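Local coordinates for uncharacterized protein MJ1460 (PDB 2OSO) that is of unknown function but belongs to the vinyl-4-reductase family and binds a zinc ion in its V4R domain, at residues Met79-Leu84 / His117-Gly122; Ser103-Gln108 / Asp149-Glu154. The protein carries 3 engineered substitutions. All blocks are in the same frame, centred on the assembly; numbering follows the deposited sequence.

Overall arrangement
From the N terminus, the chain passes several helices before Met79-Leu84 ends helix 69-79 and enters strand 83-85. Contact 1 returns to this turn after 32 residues, when His117-Gly122 starts helix 118-132. Within that loop lies Ser103-Gln108, where strand 98-103 runs out into a loop; contact 2 closes over it 40 residues later, when Asp149-Glu154 enters strand 151-158. The two loops therefore cross rather than nest. Their centres are about 8 Å apart, and Asp83 N probably hydrogen-bonds to Ser103 O (2.8 Å). Contact 1 joins a helix end to a helix start, contact 2 the end of strand 98-103 and the loop after it to the inner strand 151-158; each supplies one ligand to the same zinc.

Contact 1: Met79-Leu84 / His117-Gly122; sequences MNFGDL and HDFIAG. With ZN (zinc ion), chain B.
Phe81 meets Ile120 and Phe119 on the first turn of helix 118-132 through the CD2-CE2 side of its ring, an entirely apolar contact with no hydrogen bond across it. Its CD2 is 3.6 Å from Ile120 CG1, which approaches the ring obliquely, and Ile120 CD1 follows at 3.9 Å from the same CD2. The isoleucine branch that touches is the long one: CG1 lies beside the backbone N (chi1 -75°) and CD1 extends straight on; the two side chains slide past each other in opposite directions. Phe119 comes from another side, its CE2 meeting Phe81 CE2 at 4.0 Å near the plane of the Phe81 ring, at its edge; the two side chains cross at about a right angle. Phe119 reaches this place with CG anti to the backbone N (chi1 178°). One face of the Phe81 ring takes CE of Met79, a selenomethionine, 3.8 Å above its plane and toward the rim. An alanine at Phe81 is likely to leave a gap between Ile120 and Phe119 and deprive the selenomethionine methyl of its aromatic surface. At the start of the same helix, His117 occupies the N-cap position and binds zinc through ND1 (2.1 Å), while its NE2 hydrogen-bonds to Pro106 O; with both nitrogens engaged, the imidazole is fixed in rotation. Asn80, with positive phi, closes helix 69-79 in a Schellman motif, and Gly82 then takes backbone angles at which a CB would press on Phe81 O. The buried cluster thus lies between the end of helix 69-79, whose Phe76 touches both Phe81 and Ile120, and strand 98-103, whose Leu102 meets Ile120. Phe60 of helix 53-64 and Phe36 of the second subunit each meet Phe119 edge-to-face.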
HETATM    1  N   MSE A  79      10.042   2.890   6.847  1.00 26.71           N
HETATM    2  CA  MSE A  79       8.810   2.244   6.440  1.00 27.73           C
HETATM    3  C   MSE A  79       7.891   1.957   7.641  1.00 28.38           C
HETATM    4  O   MSE A  79       6.705   1.664   7.463  1.00 27.72           O
HETATM    5  CB  MSE A  79       9.145   0.954   5.718  1.00 26.93           C
HETATM    6  CG  MSE A  79       9.829   1.073   4.415  1.00 29.81           C
HETATM    7 SE   MSE A  79       9.971  -0.713   3.533  0.75 28.43          SE
HETATM    8  CE  MSE A  79       8.152  -0.872   2.882  1.00 30.27           C
ATOM      9  N   ASN A  80       8.435   2.059   8.860  1.00 27.86           N
ATOM     10  CA  ASN A  80       7.743   1.688  10.078  1.00 28.52           C
ATOM     11  C   ASN A  80       7.472   0.187  10.106  1.00 27.81           C
ATOM     12  O   ASN A  80       6.488  -0.332  10.718  1.00 28.96           O
ATOM     13  CB  ASN A  80       6.476   2.540  10.307  1.00 29.58           C
ATOM     14  CG  ASN A  80       6.088   2.592  11.756  1.00 31.87           C
ATOM     15  OD1 ASN A  80       6.945   2.430  12.618  1.00 33.57           O
ATOM     16  ND2 ASN A  80       4.795   2.788  12.048  1.00 31.98           N
ATOM     17  N   PHE A  81       8.416  -0.553   9.527  1.00 26.54           N
ATOM     18  CA  PHE A  81       8.328  -2.028   9.471  1.00 26.51           C
ATOM     19  C   PHE A  81       9.066  -2.717  10.628  1.00 27.48           C
ATOM     20  O   PHE A  81       9.006  -3.927  10.763  1.00 28.34           O
ATOM     21  CB  PHE A  81       8.852  -2.505   8.087  1.00 26.12           C
ATOM     22  CG  PHE A  81       7.772  -2.665   7.040  1.00 24.22           C
ATOM     23  CD1 PHE A  81       6.611  -1.913   7.081  1.00 23.58           C
ATOM     24  CD2 PHE A  81       7.953  -3.557   6.001  1.00 23.39           C
ATOM     25  CE1 PHE A  81       5.621  -2.095   6.162  1.00 24.70           C
ATOM     26  CE2 PHE A  81       7.001  -3.760   5.067  1.00 24.87           C
ATOM     27  CZ  PHE A  81       5.798  -3.020   5.126  1.00 26.53           C
ATOM     28  N   GLY A  82       9.722  -1.930  11.489  1.00 29.21           N
ATOM     29  CA  GLY A  82      10.410  -2.438  12.664  1.00 28.25           C
ATOM     30  C   GLY A  82      11.925  -2.332  12.662  1.00 28.48           C
ATOM     31  O   GLY A  82      12.530  -1.702  11.790  1.00 23.66           O
ATOM     32  N   ASP A  83      12.512  -2.944  13.684  1.00 28.08           N
ATOM     33  CA  ASP A  83      13.958  -2.909  13.947  1.00 29.53           C
ATOM     34  C   ASP A  83      14.575  -4.218  13.501  1.00 27.82           C
ATOM     35  O   ASP A  83      14.406  -5.264  14.137  1.00 25.75           O
ATOM     36  CB  ASP A  83      14.242  -2.700  15.429  1.00 29.96           C
ATOM     37  CG  ASP A  83      13.479  -1.531  16.003  1.00 32.36           C
ATOM     38  OD1 ASP A  83      13.849  -0.362  15.760  1.00 33.01           O
ATOM     39  OD2 ASP A  83      12.484  -1.785  16.685  1.00 34.79           O
ATOM     40  N   LEU A  84      15.312  -4.131  12.416  1.00 28.43           N
ATOM     41  CA  LEU A  84      15.930  -5.256  11.774  1.00 29.38           C
ATOM     42  C   LEU A  84      17.272  -5.525  12.492  1.00 30.45           C
ATOM     43  O   LEU A  84      18.080  -4.633  12.658  1.00 29.72           O
ATOM     44  CB  LEU A  84      16.145  -4.892  10.293  1.00 30.83           C
ATOM     45  CG  LEU A  84      16.253  -5.935   9.198  1.00 32.29           C
ATOM     46  CD1 LEU A  84      15.161  -6.986   9.321  1.00 31.71           C
ATOM     47  CD2 LEU A  84      16.272  -5.245   7.768  1.00 30.40           C
ATOM     48  N   HIS A 117       4.943 -13.039   7.362  1.00 20.38           N
ATOM     49  CA  HIS A 117       5.562 -11.839   6.841  1.00 22.38           C
ATOM     50  C   HIS A 117       6.279 -12.214   5.530  1.00 22.21           C
ATOM     51  O   HIS A 117       7.476 -11.977   5.377  1.00 22.15           O
ATOM     52  CB  HIS A 117       6.479 -11.211   7.869  1.00 20.57           C
ATOM     53  CG  HIS A 117       5.764 -10.524   8.987  1.00 22.20           C
ATOM     54  ND1 HIS A 117       5.676 -11.051  10.262  1.00 26.29           N
ATOM     55  CD2 HIS A 117       4.963  -9.436   8.985  1.00 21.74           C
ATOM     56  CE1 HIS A 117       4.962 -10.240  11.027  1.00 25.80           C
ATOM     57  NE2 HIS A 117       4.508  -9.257  10.269  1.00 23.71           N
ATOM     58  N   ASP A 118       5.494 -12.751   4.582  1.00 22.51           N
ATOM     59  CA  ASP A 118       5.983 -13.163   3.253  1.00 21.87           C
ATOM     60  C   ASP A 118       6.502 -11.978   2.407  1.00 23.10           C
ATOM     61  O   ASP A 118       7.502 -12.143   1.707  1.00 22.34           O
ATOM     62  CB  ASP A 118       4.898 -13.807   2.407  1.00 23.02           C
ATOM     63  CG  ASP A 118       4.509 -15.175   2.862  1.00 26.52           C
ATOM     64  OD1 ASP A 118       4.871 -15.591   3.979  1.00 28.56           O
ATOM     65  OD2 ASP A 118       3.790 -15.806   2.070  1.00 28.30           O
ATOM     66  N   PHE A 119       5.759 -10.870   2.407  1.00 22.99           N
ATOM     67  CA  PHE A 119       6.198  -9.615   1.731  1.00 22.68           C
ATOM     68  C   PHE A 119       7.540  -9.129   2.286  1.00 24.14           C
ATOM     69  O   PHE A 119       8.477  -8.886   1.521  1.00 26.99           O
ATOM     70  CB  PHE A 119       5.093  -8.540   1.821  1.00 22.62           C
ATOM     71  CG  PHE A 119       5.460  -7.228   1.222  1.00 23.13           C
ATOM     72  CD1 PHE A 119       5.738  -7.131  -0.137  1.00 21.74           C
ATOM     73  CD2 PHE A 119       5.438  -6.068   1.973  1.00 21.74           C
ATOM     74  CE1 PHE A 119       6.095  -5.908  -0.685  1.00 23.22           C
ATOM     75  CE2 PHE A 119       5.763  -4.850   1.386  1.00 23.66           C
ATOM     76  CZ  PHE A 119       6.053  -4.788   0.048  1.00 23.85           C
ATOM     77  N   ILE A 120       7.679  -9.051   3.610  1.00 23.14           N
ATOM     78  CA  ILE A 120       8.959  -8.640   4.237  1.00 23.06           C
ATOM     79  C   ILE A 120      10.125  -9.613   3.867  1.00 23.23           C
ATOM     80  O   ILE A 120      11.252  -9.201   3.558  1.00 23.76           O
ATOM     81  CB  ILE A 120       8.817  -8.489   5.812  1.00 22.41           C
ATOM     82  CG1 ILE A 120       8.043  -7.196   6.184  1.00 23.88           C
ATOM     83  CG2 ILE A 120      10.222  -8.591   6.466  1.00 22.62           C
ATOM     84  CD1 ILE A 120       7.690  -7.015   7.678  1.00 21.72           C
ATOM     85  N   ALA A 121       9.835 -10.902   3.823  1.00 22.25           N
ATOM     86  CA  ALA A 121      10.832 -11.930   3.516  1.00 21.60           C
ATOM     87  C   ALA A 121      11.334 -11.741   2.080  1.00 22.22           C
ATOM     88  O   ALA A 121      12.533 -11.817   1.836  1.00 23.46           O
ATOM     89  CB  ALA A 121      10.263 -13.388   3.760  1.00 20.46           C
ATOM     90  N   GLY A 122      10.424 -11.411   1.163  1.00 21.69           N
ATOM     91  CA  GLY A 122      10.773 -11.081  -0.219  1.00 23.05           C
ATOM     92  C   GLY A 122      11.619  -9.847  -0.272  1.00 23.13           C
ATOM     93  O   GLY A 122      12.641  -9.752  -1.040  1.00 25.60           O
TER
HETATM   94 ZN    ZN B 163       6.759 -12.486  11.252  1.00 23.35          ZN

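Contact 2: Ser103-Gln108 / Asp149-Glu154; sequences SNPPYQ and DKCVFE. With ZN (zinc ion), chain B.
Pro105 presses its ring on the zinc ligand Cys151 in the buried half of this contact: CG stands 3.9 Å from Cys151 SG, with CB a little farther off. The sulfur is set beside its own backbone N (chi1 -54°) and binds the zinc ion at 2.3 Å, so the proline packs on an atom already fixed by the metal. Val144 touches both residues. Packing is just as close at Ser103, whose OG lies alongside the Lys150 chain, 3.6 Å from CD and equally near CG and CE, a van der Waals contact with methylenes. That chain is fully extended beyond CG, and the ammonium at its end goes to a salt bridge with Glu85, whose carboxylate also makes a weak hydrogen bond with Ser103 OG. The loose, solvent side is the end at exposed Asn104 and Asp149, where the segments meet through a water that accepts from Asn104 N at 2.8 Å and donates to Asp149 O at 2.7 Å. The loop braces itself through Gln108: NE2 donates to Pro105 O in the carbonyl plane (2.9 Å, N-H...O 170°) and to Asn104 OD1, where the donor stands 30° out of the plane of the asparagine's own side-chain carbonyl. These two bonds, both in the amide plane, fix the rotation of the Gln108 amide. With no direct hydrogen bond between these segments, the strand end and its loop meet strand 151-158 through packing and one water, while Cys151 shares the zinc with His117, Glu140 and Cys143, a mixed sulfur, nitrogen and oxygen coordination.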
ATOM      1  N   SER A 103      12.248  -7.063  15.014  1.00 28.99           N
ATOM      2  CA  SER A 103      11.525  -6.599  16.211  1.00 29.74           C
ATOM      3  C   SER A 103      10.485  -5.537  15.837  1.00 29.30           C
ATOM      4  O   SER A 103      10.744  -4.705  14.982  1.00 29.09           O
ATOM      5  CB  SER A 103      12.488  -5.924  17.190  1.00 32.02           C
ATOM      6  OG  SER A 103      12.964  -6.862  18.116  1.00 36.96           O
ATOM      7  N   ASN A 104       9.351  -5.536  16.533  1.00 29.82           N
ATOM      8  CA  ASN A 104       8.240  -4.563  16.296  1.00 28.64           C
ATOM      9  C   ASN A 104       7.738  -4.513  14.831  1.00 27.44           C
ATOM     10  O   ASN A 104       7.652  -3.423  14.219  1.00 25.29           O
ATOM     11  CB  ASN A 104       8.664  -3.169  16.813  1.00 30.16           C
ATOM     12  CG  ASN A 104       7.487  -2.224  17.055  1.00 32.84           C
ATOM     13  OD1 ASN A 104       6.375  -2.643  17.389  1.00 34.64           O
ATOM     14  ND2 ASN A 104       7.731  -0.937  16.863  1.00 33.77           N
ATOM     15  N   PRO A 105       7.396  -5.687  14.259  1.00 25.38           N
ATOM     16  CA  PRO A 105       6.969  -5.794  12.864  1.00 25.64           C
ATOM     17  C   PRO A 105       5.499  -5.342  12.724  1.00 25.77           C
ATOM     18  O   PRO A 105       4.857  -5.062  13.723  1.00 25.78           O
ATOM     19  CB  PRO A 105       7.092  -7.271  12.577  1.00 25.07           C
ATOM     20  CG  PRO A 105       6.653  -7.886  13.922  1.00 25.11           C
ATOM     21  CD  PRO A 105       7.273  -6.980  14.958  1.00 25.63           C
ATOM     22  N   PRO A 106       4.995  -5.208  11.494  1.00 25.82           N
ATOM     23  CA  PRO A 106       3.560  -4.964  11.360  1.00 26.71           C
ATOM     24  C   PRO A 106       2.730  -6.208  11.695  1.00 26.88           C
ATOM     25  O   PRO A 106       3.276  -7.304  11.885  1.00 24.41           O
ATOM     26  CB  PRO A 106       3.393  -4.556   9.872  1.00 27.37           C
ATOM     27  CG  PRO A 106       4.707  -4.531   9.294  1.00 28.53           C
ATOM     28  CD  PRO A 106       5.699  -5.150  10.195  1.00 27.41           C
ATOM     29  N   TYR A 107       1.417  -6.008  11.775  1.00 28.17           N
ATOM     30  CA  TYR A 107       0.447  -7.068  11.927  1.00 29.71           C
ATOM     31  C   TYR A 107       0.553  -7.811  13.245  1.00 28.18           C
ATOM     32  O   TYR A 107       0.321  -8.994  13.255  1.00 26.19           O
ATOM     33  CB  TYR A 107       0.573  -8.094  10.803  1.00 33.89           C
ATOM     34  CG  TYR A 107       0.345  -7.519   9.446  1.00 35.24           C
ATOM     35  CD1 TYR A 107      -0.853  -6.886   9.155  1.00 36.60           C
ATOM     36  CD2 TYR A 107       1.278  -7.659   8.442  1.00 36.01           C
ATOM     37  CE1 TYR A 107      -1.098  -6.373   7.927  1.00 36.66           C
ATOM     38  CE2 TYR A 107       1.043  -7.155   7.175  1.00 36.20           C
ATOM     39  CZ  TYR A 107      -0.171  -6.508   6.931  1.00 35.99           C
ATOM     40  OH  TYR A 107      -0.478  -5.945   5.701  1.00 37.51           O
ATOM     41  N   GLN A 108       0.913  -7.123  14.324  1.00 27.90           N
ATOM     42  CA  GLN A 108       0.950  -7.755  15.674  1.00 28.97           C
ATOM     43  C   GLN A 108      -0.444  -8.073  16.265  1.00 28.93           C
ATOM     44  O   GLN A 108      -0.585  -8.867  17.227  1.00 30.57           O
ATOM     45  CB  GLN A 108       1.756  -6.873  16.627  1.00 29.14           C
ATOM     46  CG  GLN A 108       3.233  -6.746  16.306  1.00 29.88           C
ATOM     47  CD  GLN A 108       3.899  -5.682  17.169  1.00 30.31           C
ATOM     48  OE1 GLN A 108       3.652  -5.628  18.366  1.00 32.28           O
ATOM     49  NE2 GLN A 108       4.664  -4.778  16.558  1.00 28.00           N
ATOM     50  N   ASP A 149       8.596 -13.277  20.347  1.00 29.12           N
ATOM     51  CA  ASP A 149       8.936 -11.871  20.631  1.00 29.95           C
ATOM     52  C   ASP A 149       9.532 -11.145  19.456  1.00 29.38           C
ATOM     53  O   ASP A 149       9.504  -9.927  19.433  1.00 29.20           O
ATOM     54  CB  ASP A 149       9.927 -11.758  21.785  1.00 31.87           C
ATOM     55  CG  ASP A 149       9.381 -12.312  23.083  1.00 33.13           C
ATOM     56  OD1 ASP A 149       8.176 -12.103  23.383  1.00 35.52           O
ATOM     57  OD2 ASP A 149      10.168 -12.959  23.794  1.00 35.21           O
ATOM     58  N   LYS A 150      10.103 -11.890  18.506  1.00 29.58           N
ATOM     59  CA  LYS A 150      10.724 -11.325  17.331  1.00 27.83           C
ATOM     60  C   LYS A 150      10.424 -12.293  16.198  1.00 28.10           C
ATOM     61  O   LYS A 150      10.229 -13.485  16.450  1.00 28.97           O
ATOM     62  CB  LYS A 150      12.247 -11.226  17.529  1.00 28.42           C
ATOM     63  CG  LYS A 150      12.692 -10.382  18.724  1.00 28.12           C
ATOM     64  CD  LYS A 150      14.171 -10.176  18.694  1.00 28.12           C
ATOM     65  CE  LYS A 150      14.677  -9.463  19.909  1.00 27.65           C
ATOM     66  NZ  LYS A 150      16.142  -9.611  19.896  1.00 27.38           N
ATOM     67  N   CYS A 151      10.369 -11.796  14.962  1.00 26.30           N
ATOM     68  CA  CYS A 151      10.354 -12.685  13.790  1.00 26.52           C
ATOM     69  C   CYS A 151      11.792 -13.070  13.450  1.00 26.74           C
ATOM     70  O   CYS A 151      12.710 -12.250  13.631  1.00 29.18           O
ATOM     71  CB  CYS A 151       9.688 -12.034  12.599  1.00 24.01           C
ATOM     72  SG  CYS A 151       7.962 -11.340  12.830  1.00 23.76           S
ATOM     73  N   VAL A 152      11.967 -14.282  12.931  1.00 25.87           N
ATOM     74  CA  VAL A 152      13.262 -14.822  12.557  1.00 25.50           C
ATOM     75  C   VAL A 152      13.226 -15.355  11.129  1.00 26.51           C
ATOM     76  O   VAL A 152      12.376 -16.166  10.756  1.00 23.21           O
ATOM     77  CB  VAL A 152      13.722 -15.919  13.505  1.00 26.27           C
ATOM     78  CG1 VAL A 152      15.094 -16.466  13.062  1.00 27.15           C
ATOM     79  CG2 VAL A 152      13.761 -15.424  14.948  1.00 23.44           C
ATOM     80  N   PHE A 153      14.202 -14.890  10.358  1.00 26.07           N
ATOM     81  CA  PHE A 153      14.356 -15.241   8.950  1.00 25.31           C
ATOM     82  C   PHE A 153      15.685 -15.975   8.720  1.00 26.15           C
ATOM     83  O   PHE A 153      16.753 -15.501   9.127  1.00 27.91           O
ATOM     84  CB  PHE A 153      14.304 -13.986   8.091  1.00 23.57           C
ATOM     85  CG  PHE A 153      13.034 -13.138   8.277  1.00 22.71           C
ATOM     86  CD1 PHE A 153      12.969 -12.164   9.285  1.00 24.01           C
ATOM     87  CD2 PHE A 153      11.950 -13.285   7.429  1.00 23.66           C
ATOM     88  CE1 PHE A 153      11.817 -11.351   9.445  1.00 24.95           C
ATOM     89  CE2 PHE A 153      10.764 -12.487   7.603  1.00 22.53           C
ATOM     90  CZ  PHE A 153      10.729 -11.496   8.581  1.00 22.51           C
ATOM     91  N   GLU A 154      15.584 -17.101   8.022  1.00 26.74           N
ATOM     92  CA  GLU A 154      16.709 -17.900   7.535  1.00 28.43           C
ATOM     93  C   GLU A 154      17.118 -17.393   6.126  1.00 28.94           C
ATOM     94  O   GLU A 154      16.249 -17.324   5.220  1.00 28.01           O
ATOM     95  CB  GLU A 154      16.186 -19.322   7.396  1.00 32.68           C
ATOM     96  CG  GLU A 154      17.064 -20.437   7.702  1.00 37.18           C
ATOM     97  CD  GLU A 154      16.200 -21.664   8.062  1.00 40.12           C
ATOM     98  OE1 GLU A 154      15.240 -21.953   7.273  1.00 44.71           O
ATOM     99  OE2 GLU A 154      16.404 -22.268   9.143  1.00 43.02           O
TER
HETATM  100 ZN    ZN B 163       6.759 -12.486  11.252  1.00 23.35          ZN
HETATM  101  O   HOH W   1       8.689  -7.600  18.263  1.00 28.96           O